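SLT domain-containing protein (Bdellovibrio bacteriovorus HD100, PDB 6TAB) is a lysozyme-like peptidoglycan hydrolase of altered substrate specificity that helps the predatory bacterium leave its prey cell. Local coordinates at residues G102-D107 / I203-V208; P110-L115 / D211-G216; S114-K119 / S245-L250. All coordinates share one frame; numbering follows the deposited sequence.

Contact 1: residues G102-D107 / I203-V208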
loop_
_atom_site.group_PDB
_atom_site.type_symbol
_atom_site.label_atom_id
_atom_site.label_comp_id
_atom_site.label_asym_id
_atom_site.label_seq_id
_atom_site.Cartn_x
_atom_site.Cartn_y
_atom_site.Cartn_z
ATOM N N GLY A 102 6.886 -7.469 6.217
ATOM C CA GLY A 102 6.786 -7.730 4.798
ATOM C C GLY A 102 7.704 -8.818 4.242
ATOM O O GLY A 102 8.010 -8.772 3.045
ATOM N N PRO A 103 8.206 -9.831 5.012
ATOM C CA PRO A 103 9.168 -10.783 4.429
ATOM C C PRO A 103 8.549 -11.627 3.291
ATOM O O PRO A 103 9.232 -11.973 2.312
ATOM C CB PRO A 103 9.579 -11.631 5.642
ATOM C CG PRO A 103 8.375 -11.595 6.549
ATOM C CD PRO A 103 7.920 -10.144 6.432
ATOM N N ASN A 104 7.241 -11.957 3.410
ATOM C CA ASN A 104 6.561 -12.727 2.352
ATOM C C ASN A 104 6.338 -11.866 1.105
ATOM O O ASN A 104 6.606 -12.300 -0.037
ATOM C CB ASN A 104 5.269 -13.404 2.861
ATOM C CG ASN A 104 5.546 -14.229 4.101
ATOM O OD1 ASN A 104 6.272 -15.230 4.045
ATOM N ND2 ASN A 104 5.044 -13.751 5.242
ATOM N N LEU A 105 5.920 -10.600 1.323
ATOM C CA LEU A 105 5.778 -9.625 0.225
ATOM C C LEU A 105 7.076 -9.568 -0.614
ATOM O O LEU A 105 7.043 -9.550 -1.877
ATOM C CB LEU A 105 5.429 -8.250 0.808
ATOM C CG LEU A 105 5.383 -7.063 -0.176
ATOM C CD1 LEU A 105 4.298 -7.252 -1.231
ATOM C CD2 LEU A 105 5.152 -5.748 0.564
ATOM N N LEU A 106 8.216 -9.483 0.092
ATOM C CA LEU A 106 9.542 -9.263 -0.539
ATOM C C LEU A 106 10.178 -10.538 -1.129
ATOM O O LEU A 106 11.242 -10.471 -1.723
ATOM C CB LEU A 106 10.464 -8.563 0.482
ATOM C CG LEU A 106 10.064 -7.117 0.837
ATOM C CD1 LEU A 106 10.765 -6.636 2.076
ATOM C CD2 LEU A 106 10.281 -6.153 -0.314
ATOM N N ASP A 107 9.512 -11.685 -1.000
ATOM C CA ASP A 107 9.915 -12.974 -1.647
ATOM C C ASP A 107 9.086 -13.277 -2.913
ATOM O O ASP A 107 9.377 -14.243 -3.623
ATOM C CB ASP A 107 9.822 -14.169 -0.683
ATOM C CG ASP A 107 10.998 -14.307 0.287
ATOM O OD1 ASP A 107 12.097 -13.828 -0.026
ATOM O OD2 ASP A 107 10.798 -14.914 1.344
ATOM N N ILE A 203 -1.290 -5.959 5.122
ATOM C CA ILE A 203 -2.345 -6.291 4.161
ATOM C C ILE A 203 -1.726 -6.774 2.838
ATOM O O ILE A 203 -2.099 -7.845 2.298
ATOM C CB ILE A 203 -3.304 -5.095 3.963
ATOM C CG1 ILE A 203 -4.052 -4.745 5.262
ATOM C CG2 ILE A 203 -4.265 -5.348 2.810
ATOM C CD1 ILE A 203 -4.783 -3.389 5.223
ATOM N N LEU A 204 -0.695 -6.049 2.337
ATOM C CA LEU A 204 0.039 -6.466 1.126
ATOM C C LEU A 204 0.755 -7.815 1.356
ATOM O O LEU A 204 0.787 -8.684 0.456
ATOM C CB LEU A 204 1.029 -5.383 0.688
ATOM C CG LEU A 204 0.413 -4.075 0.179
ATOM C CD1 LEU A 204 1.469 -2.986 0.049
ATOM C CD2 LEU A 204 -0.279 -4.269 -1.187
ATOM N N ASP A 205 1.385 -7.977 2.528
ATOM C CA ASP A 205 2.129 -9.211 2.837
ATOM C C ASP A 205 1.203 -10.452 2.750
ATOM O O ASP A 205 1.642 -11.540 2.306
ATOM C CB ASP A 205 2.813 -9.143 4.211
ATOM C CG ASP A 205 3.753 -10.294 4.518
ATOM O OD1 ASP A 205 4.896 -10.264 3.983
ATOM O OD2 ASP A 205 3.363 -11.198 5.308
ATOM N N ARG A 206 -0.034 -10.327 3.153
ATOM C CA ARG A 206 -0.965 -11.428 3.058
ATOM C C ARG A 206 -1.383 -11.675 1.611
ATOM O O ARG A 206 -1.209 -12.773 1.124
ATOM C CB ARG A 206 -2.234 -11.172 3.886
ATOM C CG ARG A 206 -3.170 -12.398 3.837
ATOM C CD ARG A 206 -4.601 -12.203 4.192
ATOM N NE ARG A 206 -4.794 -12.026 5.589
ATOM C CZ ARG A 206 -5.982 -11.762 6.193
ATOM N NH1 ARG A 206 -7.157 -11.608 5.538
ATOM N NH2 ARG A 206 -5.963 -11.590 7.481
ATOM N N TRP A 207 -1.923 -10.661 0.922
ATOM C CA TRP A 207 -2.568 -10.921 -0.388
ATOM C C TRP A 207 -1.589 -11.051 -1.567
ATOM O O TRP A 207 -1.834 -11.871 -2.471
ATOM C CB TRP A 207 -3.668 -9.915 -0.693
ATOM C CG TRP A 207 -4.796 -9.911 0.288
ATOM C CD1 TRP A 207 -5.215 -8.840 1.021
ATOM C CD2 TRP A 207 -5.673 -10.989 0.601
ATOM N NE1 TRP A 207 -6.299 -9.176 1.763
ATOM C CE2 TRP A 207 -6.591 -10.500 1.564
ATOM C CE3 TRP A 207 -5.775 -12.319 0.191
ATOM C CZ2 TRP A 207 -7.633 -11.261 2.076
ATOM C CZ3 TRP A 207 -6.794 -13.084 0.725
ATOM C CH2 TRP A 207 -7.695 -12.573 1.664
ATOM N N VAL A 208 -0.554 -10.195 -1.653
ATOM C CA VAL A 208 0.403 -10.329 -2.753
ATOM C C VAL A 208 1.065 -11.722 -2.698
ATOM O O VAL A 208 1.259 -12.369 -3.735
ATOM C CB VAL A 208 1.403 -9.155 -2.807
ATOM C CG1 VAL A 208 2.420 -9.321 -3.949
ATOM C CG2 VAL A 208 0.678 -7.812 -2.964
#
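Asp205, on helix 193-211, presents its carboxylate to residues 103-105, which have helical backbone angles without the regular helix bonds, and grips them through Asn104 and Leu105. The Leu105 backbone N donates to Asp205 OD1 over 2.9 Å. This donor stands above the carboxylate plane, 41° out of it. The second oxygen is served by a side chain: Asn104 ND2 donates to Asp205 OD2 at 3.1 Å. That bond is almost straight, with an N-H...O angle of 176°. It arrives on the syn side, close to the carboxylate plane and within the plane of the amide. Asp205 CG lies anti to the backbone N (chi1 -172°), and its oxygens meet the Asn104 and Leu105 donors. Asn104 N is also 2.9 Å from Asp205 OD1.

Within the loop, Leu106 N donates to Gly102 O and Asp107 N to Asn104 O. Leu106 O accepts from Arg128 of helix 125-144. Beside this polar patch, Leu105 CD1 packs on Val208 CB at 3.8 Å, and its CD2 lies 4.1 Å from Leu204 CB. Leu105 also touches Leu98 and Trp132. Each oxygen of Asp205 thus receives an N-H, one from main chain and one from side chain. Two such donors would probably favour the ionised carboxylate, which ties segment 102-107 to the face of helix 193-211.

Contact 2: residues P110-L115 / D211-G216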
loop_
_atom_site.group_PDB
_atom_site.type_symbol
_atom_site.label_atom_id
_atom_site.label_comp_id
_atom_site.label_asym_id
_atom_site.label_seq_id
_atom_site.Cartn_x
_atom_site.Cartn_y
_atom_site.Cartn_z
ATOM N N PRO A 110 6.087 -11.317 -8.883
ATOM C CA PRO A 110 4.664 -11.177 -9.220
ATOM C C PRO A 110 4.316 -11.505 -10.690
ATOM O O PRO A 110 5.091 -11.138 -11.609
ATOM C CB PRO A 110 4.298 -9.724 -8.911
ATOM C CG PRO A 110 5.514 -9.065 -8.514
ATOM C CD PRO A 110 6.668 -10.009 -8.510
ATOM N N ALA A 111 3.149 -12.144 -10.917
ATOM C CA ALA A 111 2.719 -12.539 -12.268
ATOM C C ALA A 111 2.430 -11.344 -13.178
ATOM O O ALA A 111 2.468 -11.529 -14.412
ATOM C CB ALA A 111 1.518 -13.436 -12.226
ATOM N N ASP A 112 2.118 -10.180 -12.601
ATOM C CA ASP A 112 1.857 -8.931 -13.360
ATOM C C ASP A 112 3.069 -7.983 -13.352
ATOM O O ASP A 112 2.897 -6.765 -13.588
ATOM C CB ASP A 112 0.567 -8.296 -12.859
ATOM C CG ASP A 112 0.498 -8.063 -11.353
ATOM O OD1 ASP A 112 1.446 -8.497 -10.601
ATOM O OD2 ASP A 112 -0.538 -7.455 -10.908
ATOM N N ARG A 113 4.295 -8.478 -13.140
ATOM C CA ARG A 113 5.502 -7.646 -13.276
ATOM C C ARG A 113 5.616 -7.034 -14.685
ATOM O O ARG A 113 6.102 -5.887 -14.801
ATOM C CB ARG A 113 6.744 -8.443 -12.881
ATOM C CG ARG A 113 7.039 -9.675 -13.729
ATOM C CD ARG A 113 8.033 -10.611 -13.037
ATOM N NE ARG A 113 8.391 -11.814 -13.793
ATOM C CZ ARG A 113 7.718 -12.981 -13.821
ATOM N NH1 ARG A 113 6.638 -13.189 -13.073
ATOM N NH2 ARG A 113 8.212 -13.953 -14.590
ATOM N N SER A 114 5.128 -7.690 -15.749
ATOM C CA SER A 114 5.263 -7.089 -17.094
ATOM C C SER A 114 4.511 -5.744 -17.193
ATOM O O SER A 114 4.868 -4.907 -18.023
ATOM C CB SER A 114 4.839 -8.058 -18.195
ATOM O OG SER A 114 3.465 -8.464 -18.086
ATOM N N LEU A 115 3.447 -5.590 -16.394
ATOM C CA LEU A 115 2.665 -4.346 -16.309
ATOM C C LEU A 115 3.302 -3.341 -15.339
ATOM O O LEU A 115 3.558 -2.179 -15.707
ATOM C CB LEU A 115 1.221 -4.657 -15.880
ATOM C CG LEU A 115 0.306 -3.455 -15.621
ATOM C CD1 LEU A 115 0.139 -2.597 -16.850
ATOM C CD2 LEU A 115 -1.054 -3.872 -15.070
ATOM N N ASP A 211 -1.669 -14.584 -3.523
ATOM C CA ASP A 211 -2.219 -14.548 -4.890
ATOM C C ASP A 211 -1.096 -14.589 -5.963
ATOM O O ASP A 211 -1.388 -14.819 -7.161
ATOM C CB ASP A 211 -3.118 -13.315 -5.061
ATOM C CG ASP A 211 -4.415 -13.328 -4.256
ATOM O OD1 ASP A 211 -4.878 -14.473 -3.868
ATOM O OD2 ASP A 211 -4.980 -12.211 -4.028
ATOM N N GLY A 212 0.133 -14.222 -5.586
ATOM C CA GLY A 212 1.268 -14.222 -6.506
ATOM C C GLY A 212 1.280 -13.075 -7.512
ATOM O O GLY A 212 1.908 -13.218 -8.587
ATOM N N ARG A 213 0.621 -11.946 -7.192
ATOM C CA ARG A 213 0.506 -10.803 -8.115
ATOM C C ARG A 213 0.153 -9.552 -7.310
ATOM O O ARG A 213 -0.372 -9.639 -6.180
ATOM C CB ARG A 213 -0.480 -11.106 -9.245
ATOM C CG ARG A 213 -1.888 -11.405 -8.788
ATOM C CD ARG A 213 -2.813 -11.942 -9.906
ATOM N NE ARG A 213 -3.018 -10.922 -10.912
ATOM C CZ ARG A 213 -2.839 -11.023 -12.224
ATOM N NH1 ARG A 213 -2.605 -12.196 -12.785
ATOM N NH2 ARG A 213 -2.931 -9.928 -12.972
ATOM N N ILE A 214 0.471 -8.393 -7.916
ATOM C CA ILE A 214 0.257 -7.083 -7.269
ATOM C C ILE A 214 -1.215 -6.654 -7.259
ATOM O O ILE A 214 -1.705 -6.122 -6.230
ATOM C CB ILE A 214 1.156 -6.019 -7.918
ATOM C CG1 ILE A 214 2.638 -6.347 -7.682
ATOM C CG2 ILE A 214 0.808 -4.600 -7.455
ATOM C CD1 ILE A 214 3.634 -5.541 -8.515
ATOM N N ALA A 215 -1.905 -6.870 -8.384
ATOM C CA ALA A 215 -3.303 -6.414 -8.532
ATOM C C ALA A 215 -3.985 -7.275 -9.613
ATOM O O ALA A 215 -3.572 -8.417 -9.861
ATOM C CB ALA A 215 -3.319 -4.913 -8.796
ATOM N N GLY A 216 -5.038 -6.742 -10.237
ATOM C CA GLY A 216 -5.770 -7.376 -11.357
ATOM C C GLY A 216 -6.962 -8.222 -10.900
ATOM O O GLY A 216 -7.149 -8.518 -9.727
HETATM O O HOH W 1 -2.536 -6.755 -12.756
#
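The flat ends of Asp112 and Arg213 lie near each other, their planes 54° apart, and their side chains cross at about a right angle. The methyl of Ala111 and CB of Asp112 lie obliquely to the Arg213 guanidinium. At one edge, in its plane, is the carbonyl of Ala215, whose O accepts from Arg213 NE at 2.8 Å. Asp112 OD2 is 4.0 Å from Arg213 NH2 but well out of the guanidinium plane. The charges can attract, yet no N-H points at the oxygen; a water bridges the two atoms instead.

The Asp112 carboxylate uses both syn lone pairs on main-chain donors. Ile214 N reaches OD1 at 2.9 Å, nearly straight (175°), and Ala215 N reaches OD2 at 2.9 Å. Asp112 CG lies between its own backbone N and carbonyl carbon (chi1 53°), and from there both oxygens reach these N-H groups. Beside this grip, Ala111 N donates to Gly212 O at 2.8 Å. Pro110 CB rests on Ile214 CG1 at 4.0 Å. Pro110 O accepts from Arg113 N and NH1, from opposite faces of its plane, within a type I turn.

Asp112 occupies the N-cap position of helix 113-116 but makes no capping bond. Ile214 packs on Phe116 of that helix and on Tyr131 and Trp132 of helix 125-144. Backbone bonds join Ile214 to Gly225 and Gly216 to Lys223, beside the hairpin of strands 217-218 and 221-222.

Contact 3: residues S114-K119 / S245-L250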
loop_
_atom_site.group_PDB
_atom_site.type_symbol
_atom_site.label_atom_id
_atom_site.label_comp_id
_atom_site.label_asym_id
_atom_site.label_seq_id
_atom_site.Cartn_x
_atom_site.Cartn_y
_atom_site.Cartn_z
ATOM N N SER A 114 5.128 -7.690 -15.749
ATOM C CA SER A 114 5.263 -7.089 -17.094
ATOM C C SER A 114 4.511 -5.744 -17.193
ATOM O O SER A 114 4.868 -4.907 -18.023
ATOM C CB SER A 114 4.839 -8.058 -18.195
ATOM O OG SER A 114 3.465 -8.464 -18.086
ATOM N N LEU A 115 3.447 -5.590 -16.394
ATOM C CA LEU A 115 2.665 -4.346 -16.309
ATOM C C LEU A 115 3.302 -3.341 -15.339
ATOM O O LEU A 115 3.558 -2.179 -15.707
ATOM C CB LEU A 115 1.221 -4.657 -15.880
ATOM C CG LEU A 115 0.306 -3.455 -15.621
ATOM C CD1 LEU A 115 0.139 -2.597 -16.850
ATOM C CD2 LEU A 115 -1.054 -3.872 -15.070
ATOM N N PHE A 116 3.527 -3.740 -14.079
ATOM C CA PHE A 116 3.954 -2.812 -13.030
ATOM C C PHE A 116 5.451 -2.507 -13.034
ATOM O O PHE A 116 5.843 -1.364 -12.714
ATOM C CB PHE A 116 3.541 -3.345 -11.660
ATOM C CG PHE A 116 2.095 -3.117 -11.316
ATOM C CD1 PHE A 116 1.715 -1.916 -10.751
ATOM C CD2 PHE A 116 1.120 -4.079 -11.552
ATOM C CE1 PHE A 116 0.387 -1.677 -10.424
ATOM C CE2 PHE A 116 -0.208 -3.853 -11.211
ATOM C CZ PHE A 116 -0.579 -2.627 -10.678
ATOM N N CYS A 117 6.310 -3.497 -13.314
ATOM C CA CYS A 117 7.763 -3.334 -13.084
ATOM C C CYS A 117 8.523 -4.371 -13.899
ATOM O O CYS A 117 8.842 -5.469 -13.403
ATOM C CB CYS A 117 8.121 -3.399 -11.595
ATOM S SG CYS A 117 9.886 -3.074 -11.247
ATOM N N PRO A 118 8.759 -4.090 -15.209
ATOM C CA PRO A 118 9.267 -5.152 -16.078
ATOM C C PRO A 118 10.560 -5.870 -15.630
ATOM O O PRO A 118 10.695 -7.100 -15.864
ATOM C CB PRO A 118 9.407 -4.425 -17.436
ATOM C CG PRO A 118 8.273 -3.419 -17.383
ATOM C CD PRO A 118 8.255 -2.917 -15.955
ATOM N N LYS A 119 11.472 -5.150 -14.957
ATOM C CA LYS A 119 12.746 -5.696 -14.495
ATOM C C LYS A 119 12.683 -6.189 -13.031
ATOM O O LYS A 119 13.751 -6.379 -12.433
ATOM C CB LYS A 119 13.889 -4.685 -14.705
ATOM C CG LYS A 119 14.198 -4.328 -16.149
ATOM C CD LYS A 119 15.369 -3.351 -16.259
ATOM C CE LYS A 119 15.826 -3.167 -17.689
ATOM N NZ LYS A 119 16.798 -2.052 -17.828
ATOM N N SER A 245 1.516 3.993 -14.220
ATOM C CA SER A 245 2.477 4.757 -15.020
ATOM C C SER A 245 3.743 5.084 -14.201
ATOM O O SER A 245 4.891 4.890 -14.657
ATOM C CB SER A 245 1.856 6.023 -15.583
ATOM O OG SER A 245 2.763 6.679 -16.467
ATOM N N TRP A 246 3.544 5.607 -12.986
ATOM C CA TRP A 246 4.690 6.008 -12.157
ATOM C C TRP A 246 5.550 4.787 -11.801
ATOM O O TRP A 246 6.776 4.862 -11.823
ATOM C CB TRP A 246 4.239 6.774 -10.921
ATOM C CG TRP A 246 3.517 8.076 -11.177
ATOM C CD1 TRP A 246 3.432 8.792 -12.331
ATOM C CD2 TRP A 246 2.675 8.760 -10.235
ATOM N NE1 TRP A 246 2.609 9.891 -12.165
ATOM C CE2 TRP A 246 2.131 9.896 -10.876
ATOM C CE3 TRP A 246 2.277 8.468 -8.929
ATOM C CZ2 TRP A 246 1.259 10.766 -10.225
ATOM C CZ3 TRP A 246 1.437 9.345 -8.274
ATOM C CH2 TRP A 246 0.945 10.492 -8.914
ATOM N N SER A 247 4.916 3.654 -11.453
ATOM C CA SER A 247 5.634 2.400 -11.133
ATOM C C SER A 247 6.504 1.929 -12.314
ATOM O O SER A 247 7.718 1.687 -12.180
ATOM C CB SER A 247 4.624 1.328 -10.737
ATOM O OG SER A 247 5.234 0.054 -10.551
ATOM N N GLN A 248 5.880 1.810 -13.502
ATOM C CA GLN A 248 6.558 1.158 -14.645
ATOM C C GLN A 248 7.667 2.060 -15.219
ATOM O O GLN A 248 8.581 1.532 -15.910
ATOM C CB GLN A 248 5.544 0.664 -15.670
ATOM C CG GLN A 248 4.953 1.783 -16.496
ATOM C CD GLN A 248 3.684 1.449 -17.270
ATOM O OE1 GLN A 248 3.124 0.348 -17.276
ATOM N NE2 GLN A 248 3.175 2.455 -17.902
ATOM N N ASN A 249 7.655 3.362 -14.893
ATOM C CA ASN A 249 8.684 4.321 -15.372
ATOM C C ASN A 249 9.790 4.591 -14.336
ATOM O O ASN A 249 10.706 5.397 -14.631
ATOM C CB ASN A 249 8.008 5.594 -15.885
ATOM C CG ASN A 249 7.272 5.339 -17.195
ATOM O OD1 ASN A 249 6.104 5.658 -17.344
ATOM N ND2 ASN A 249 7.981 4.831 -18.194
ATOM N N LEU A 250 9.773 3.929 -13.172
ATOM C CA LEU A 250 10.892 4.014 -12.270
ATOM C C LEU A 250 12.146 3.485 -12.994
ATOM O O LEU A 250 12.077 2.446 -13.696
ATOM C CB LEU A 250 10.600 3.214 -10.992
ATOM C CG LEU A 250 9.445 3.703 -10.052
ATOM C CD1 LEU A 250 9.274 2.684 -8.968
ATOM C CD2 LEU A 250 9.788 5.097 -9.520
#
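The C-terminal end of helix 238-248 meets the end of the short helix 113-116 through Ser247 and Phe116. Ser247 OG donates to Phe116 O at 2.7 Å. The hydroxyl stands above the carbonyl plane, 38° out of it. Ser247 OG is anti to its backbone N (chi1 174°), and from there it also lies at the edge of the Phe116 ring, near its plane, 4.0 Å from Phe116 CD1.

Here the short helix 113-116 docks on helix 238-248, the last helix of the chain, in this lysozyme-like fold. Cys117, the first residue to leave the short helix, forms a disulfide with Cys253, which also pairs with Lys119 through the backbone. Tyr131 of helix 125-144 backs the junction: its hydroxyl is hydrogen-bonded to Ser247 OG, and it touches Phe116, Cys117 and Leu250.

The Phe116 carbonyl has a second neighbour in Gln248, whose CA approaches Phe116 O at 3.3 Å as a CA-H...O contact. Gln248 CB lies 3.5 Å from Leu115 O. Leu115 also packs against Val244 and Tyr240, about one and two turns before Gln248.

How the contacts relate
Residues 102-119 supply one side of every contact, and later parts of the chain supply the other. Contacts 1 and 2 use successive parts of one run, helix 193-211 and the loop after it. Their centres are 12 Å apart, and Val208 CG1 touches Arg213 O at 3.6 Å. Contacts 2 and 3 share Ser114 and Leu115, with centres 11 Å apart. Ile214 CD1 packs on Phe116 CB at 3.8 Å, which joins them directly. Contacts 1 and 3 do not touch; their nearest atoms are about 9 Å apart. The three follow one another along residues 102-119, and contact 3 holds Cys117 of the Cys117-Cys253 disulfide.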